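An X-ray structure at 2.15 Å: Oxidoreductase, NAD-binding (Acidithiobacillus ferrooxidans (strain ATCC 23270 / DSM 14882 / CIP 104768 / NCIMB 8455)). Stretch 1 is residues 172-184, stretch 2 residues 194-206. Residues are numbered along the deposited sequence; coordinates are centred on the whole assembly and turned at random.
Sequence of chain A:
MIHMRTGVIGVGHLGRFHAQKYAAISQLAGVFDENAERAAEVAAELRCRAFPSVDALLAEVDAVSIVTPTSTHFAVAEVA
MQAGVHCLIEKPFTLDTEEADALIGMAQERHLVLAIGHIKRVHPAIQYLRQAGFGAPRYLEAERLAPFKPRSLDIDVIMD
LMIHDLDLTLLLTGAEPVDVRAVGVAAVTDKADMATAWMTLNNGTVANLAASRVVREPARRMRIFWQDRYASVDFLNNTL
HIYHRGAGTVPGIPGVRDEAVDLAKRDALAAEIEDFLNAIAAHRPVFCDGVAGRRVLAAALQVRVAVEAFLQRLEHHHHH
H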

# COMPACT_ATOMS: atom_id res chain seq x y z
N LEU A 172 -6.23 8.82 7.23
CA LEU A 172 -6.41 10.24 7.48
C LEU A 172 -7.65 10.50 8.31
O LEU A 172 -7.66 11.44 9.12
CB LEU A 172 -6.50 11.00 6.16
CG LEU A 172 -5.24 10.85 5.31
CD1 LEU A 172 -5.36 11.67 4.05
CD2 LEU A 172 -4.02 11.26 6.12
N THR A 173 -8.71 9.69 8.15
CA THR A 173 -9.91 9.93 8.94
C THR A 173 -9.91 9.22 10.28
O THR A 173 -10.49 9.73 11.25
CB THR A 173 -11.16 9.51 8.16
OG1 THR A 173 -11.02 8.13 7.76
CG2 THR A 173 -11.36 10.42 6.92
N GLY A 174 -9.30 8.05 10.37
CA GLY A 174 -9.45 7.27 11.59
C GLY A 174 -10.85 6.74 11.81
O GLY A 174 -11.19 6.35 12.92
N ALA A 175 -11.67 6.70 10.76
CA ALA A 175 -13.06 6.30 10.86
C ALA A 175 -13.29 4.97 10.15
O ALA A 175 -12.40 4.44 9.48
CB ALA A 175 -13.97 7.40 10.30
N GLU A 176 -14.50 4.43 10.31
CA GLU A 176 -14.91 3.17 9.71
C GLU A 176 -16.05 3.38 8.72
O GLU A 176 -16.93 4.21 8.96
CB GLU A 176 -15.37 2.16 10.79
CG GLU A 176 -14.24 1.61 11.64
CD GLU A 176 -13.92 2.53 12.82
OE1 GLU A 176 -14.85 3.15 13.38
OE2 GLU A 176 -12.72 2.63 13.18
N PRO A 177 -16.08 2.61 7.62
CA PRO A 177 -17.15 2.79 6.62
C PRO A 177 -18.51 2.39 7.17
O PRO A 177 -18.65 1.36 7.85
CB PRO A 177 -16.72 1.87 5.47
CG PRO A 177 -15.33 1.48 5.75
CD PRO A 177 -15.16 1.53 7.24
N VAL A 178 -19.51 3.22 6.86
CA VAL A 178 -20.91 2.91 7.13
C VAL A 178 -21.66 2.54 5.87
O VAL A 178 -22.65 1.81 5.95
CB VAL A 178 -21.63 4.09 7.82
CG1 VAL A 178 -22.87 3.59 8.57
CG2 VAL A 178 -20.74 4.79 8.74
N ASP A 179 -21.26 3.08 4.72
CA ASP A 179 -21.97 2.83 3.47
C ASP A 179 -20.95 2.83 2.35
O ASP A 179 -20.07 3.70 2.31
CB ASP A 179 -23.06 3.87 3.19
CG ASP A 179 -23.82 3.61 1.89
OD1 ASP A 179 -23.37 4.05 0.80
OD2 ASP A 179 -24.88 2.96 1.95
N VAL A 180 -21.06 1.86 1.46
CA VAL A 180 -20.21 1.80 0.27
C VAL A 180 -21.12 1.60 -0.94
O VAL A 180 -21.92 0.66 -0.97
CB VAL A 180 -19.16 0.69 0.36
CG1 VAL A 180 -19.79 -0.60 0.76
CG2 VAL A 180 -18.47 0.52 -0.97
N ARG A 181 -21.01 2.49 -1.91
CA ARG A 181 -21.67 2.32 -3.18
C ARG A 181 -20.60 2.45 -4.24
O ARG A 181 -19.57 3.09 -4.00
CB ARG A 181 -22.77 3.36 -3.41
CG ARG A 181 -23.86 3.32 -2.38
CD ARG A 181 -24.67 4.60 -2.38
NE ARG A 181 -26.06 4.33 -2.71
CZ ARG A 181 -26.93 3.76 -1.89
NH1 ARG A 181 -26.54 3.39 -0.67
NH2 ARG A 181 -28.19 3.56 -2.27
N ALA A 182 -20.82 1.83 -5.39
CA ALA A 182 -19.78 1.81 -6.41
C ALA A 182 -20.41 1.55 -7.77
O ALA A 182 -21.53 1.04 -7.88
CB ALA A 182 -18.71 0.77 -6.09
N VAL A 183 -19.66 1.93 -8.81
CA VAL A 183 -19.97 1.61 -10.19
C VAL A 183 -18.71 1.07 -10.84
O VAL A 183 -17.58 1.35 -10.41
CB VAL A 183 -20.48 2.82 -10.99
CG1 VAL A 183 -21.72 3.38 -10.34
CG2 VAL A 183 -19.38 3.90 -11.10
N GLY A 184 -18.91 0.29 -11.90
CA GLY A 184 -17.81 -0.29 -12.63
C GLY A 184 -18.10 -0.28 -14.12
O GLY A 184 -19.26 -0.28 -14.54
N MET A 194 -12.54 -0.02 -15.04
CA MET A 194 -12.53 1.18 -14.23
C MET A 194 -13.63 1.05 -13.19
O MET A 194 -14.65 0.41 -13.44
CB MET A 194 -12.75 2.43 -15.09
CG MET A 194 -13.67 2.16 -16.26
SD MET A 194 -14.01 3.60 -17.28
CE MET A 194 -12.54 3.61 -18.31
N ALA A 195 -13.39 1.61 -12.02
CA ALA A 195 -14.40 1.60 -10.99
C ALA A 195 -14.34 2.92 -10.24
O ALA A 195 -13.33 3.63 -10.26
CB ALA A 195 -14.24 0.41 -10.03
N THR A 196 -15.46 3.25 -9.61
CA THR A 196 -15.53 4.44 -8.78
C THR A 196 -16.41 4.10 -7.60
O THR A 196 -17.51 3.55 -7.78
CB THR A 196 -16.07 5.64 -9.56
OG1 THR A 196 -15.13 5.96 -10.60
CG2 THR A 196 -16.25 6.86 -8.65
N ALA A 197 -15.89 4.36 -6.41
CA ALA A 197 -16.60 4.10 -5.17
C ALA A 197 -16.90 5.41 -4.45
O ALA A 197 -16.14 6.38 -4.55
CB ALA A 197 -15.80 3.18 -4.24
N TRP A 198 -18.01 5.39 -3.72
CA TRP A 198 -18.53 6.50 -2.93
C TRP A 198 -18.80 5.92 -1.55
O TRP A 198 -19.74 5.13 -1.37
CB TRP A 198 -19.80 7.06 -3.58
CG TRP A 198 -20.43 8.19 -2.86
CD1 TRP A 198 -21.23 8.11 -1.76
CD2 TRP A 198 -20.32 9.58 -3.18
NE1 TRP A 198 -21.63 9.36 -1.38
CE2 TRP A 198 -21.09 10.28 -2.24
CE3 TRP A 198 -19.66 10.30 -4.19
CZ2 TRP A 198 -21.21 11.68 -2.26
CZ3 TRP A 198 -19.78 11.68 -4.21
CH2 TRP A 198 -20.55 12.35 -3.25
N MET A 199 -17.94 6.27 -0.61
CA MET A 199 -17.85 5.64 0.70
C MET A 199 -18.19 6.68 1.75
O MET A 199 -17.61 7.77 1.76
CB MET A 199 -16.43 5.09 0.93
CG MET A 199 -16.25 4.30 2.23
SD MET A 199 -14.64 3.43 2.39
CE MET A 199 -15.05 1.77 1.85
N THR A 200 -19.12 6.35 2.63
CA THR A 200 -19.46 7.19 3.78
C THR A 200 -18.96 6.50 5.04
O THR A 200 -19.32 5.34 5.31
CB THR A 200 -20.97 7.43 3.84
OG1 THR A 200 -21.44 7.74 2.53
CG2 THR A 200 -21.28 8.61 4.76
N LEU A 201 -18.12 7.21 5.80
CA LEU A 201 -17.53 6.72 7.04
C LEU A 201 -18.37 7.16 8.24
O LEU A 201 -19.27 7.99 8.13
CB LEU A 201 -16.10 7.21 7.20
CG LEU A 201 -15.15 6.94 6.03
CD1 LEU A 201 -13.75 7.42 6.37
CD2 LEU A 201 -15.11 5.46 5.67
N ASN A 202 -18.05 6.59 9.41
CA ASN A 202 -18.91 6.81 10.57
C ASN A 202 -18.67 8.13 11.28
O ASN A 202 -19.37 8.43 12.25
CB ASN A 202 -18.81 5.61 11.55
CG ASN A 202 -17.46 5.49 12.25
OD1 ASN A 202 -16.47 6.12 11.88
ND2 ASN A 202 -17.43 4.65 13.29
N ASN A 203 -17.73 8.96 10.81
CA ASN A 203 -17.59 10.33 11.26
C ASN A 203 -18.23 11.32 10.29
O ASN A 203 -17.99 12.52 10.41
CB ASN A 203 -16.11 10.69 11.46
CG ASN A 203 -15.37 10.75 10.14
OD1 ASN A 203 -15.83 10.18 9.15
ND2 ASN A 203 -14.24 11.46 10.11
N GLY A 204 -18.97 10.81 9.30
CA GLY A 204 -19.55 11.61 8.24
C GLY A 204 -18.66 11.93 7.05
O GLY A 204 -19.13 12.59 6.12
N THR A 205 -17.38 11.54 7.06
CA THR A 205 -16.51 11.76 5.90
C THR A 205 -16.98 10.96 4.69
O THR A 205 -17.43 9.82 4.82
CB THR A 205 -15.05 11.38 6.20
OG1 THR A 205 -14.58 12.08 7.35
CG2 THR A 205 -14.16 11.74 5.01
N VAL A 206 -16.86 11.56 3.51
CA VAL A 206 -17.20 10.91 2.25
C VAL A 206 -15.92 10.81 1.42
O VAL A 206 -15.17 11.78 1.32
CB VAL A 206 -18.29 11.69 1.48
CG1 VAL A 206 -18.45 11.17 0.02
CG2 VAL A 206 -19.62 11.61 2.22
O HOH W 1 -21.69 5.94 0.75

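Most of the hydrogen bonds between the stretches are backbone to backbone. The strand ending the first stretch runs antiparallel to strand 194-201, and three residue pairs close two-way rings: Asp179 with Thr200, Arg181 with Trp198, and Val183 with Thr196. In the last, Val183 N donates to Thr196 O at 2.9 Å and Thr196 N returns a bond to Val183 O at 3.0 Å. Between the rings, CA-H...O contacts reach the carbonyl of a residue next to the partner, as from Ala182 CA to Thr196 O at 3.2 Å. A beta bulge interrupts the register beside Val178: Thr200 O accepts from both Val178 N (2.6 Å) and Asp179 N (3.0 Å).

Beyond the strand, a type I turn runs from Leu201 to Gly204, with Asn202 second in it. Here side-chain hydrogen bonds join a weak backbone bond from Asn202 N to Glu176 O (2.7 Å). The amide group of Asn202 can both accept and donate: OD1 receives Glu176 N at 3.0 Å, while ND2 makes a weak bond to Glu176 OE1, also 3.0 Å. Gly204 closes the turn with positive phi, a conformation that favours glycine.

Apolar packing is concentrated around Ala175, Pro177 and Leu201, with a smaller contact between Ala182 and Ala197 on the sheet face they share with Val180 and Met199. Ala182 and Ala197 are a non-hydrogen-bonded pair, CA to CA 4.1 Å, and their methyls lie side by side, CB to CB 4.2 Å. Near the bulge, Pro177 CG touches Met199 CE at 3.9 Å, and Pro177 CB lies 3.9 Å from Leu201 CD2. Buried Leu201 also packs its CB against Ala175 CB at 3.8 Å.

The other face is more polar and more open. Arg181 NH1 forms a salt bridge with Asp179 OD2 at 3.1 Å within its own strand, the end of its side chain leading away from the partner strand. Water 1 links the strands through hydrogen bonds to Asp179 OD1 (2.5 Å), Trp198 O (3.0 Å) and Thr200 OG1 (2.5 Å); the carboxylate and hydroxyl suit this hydrated site.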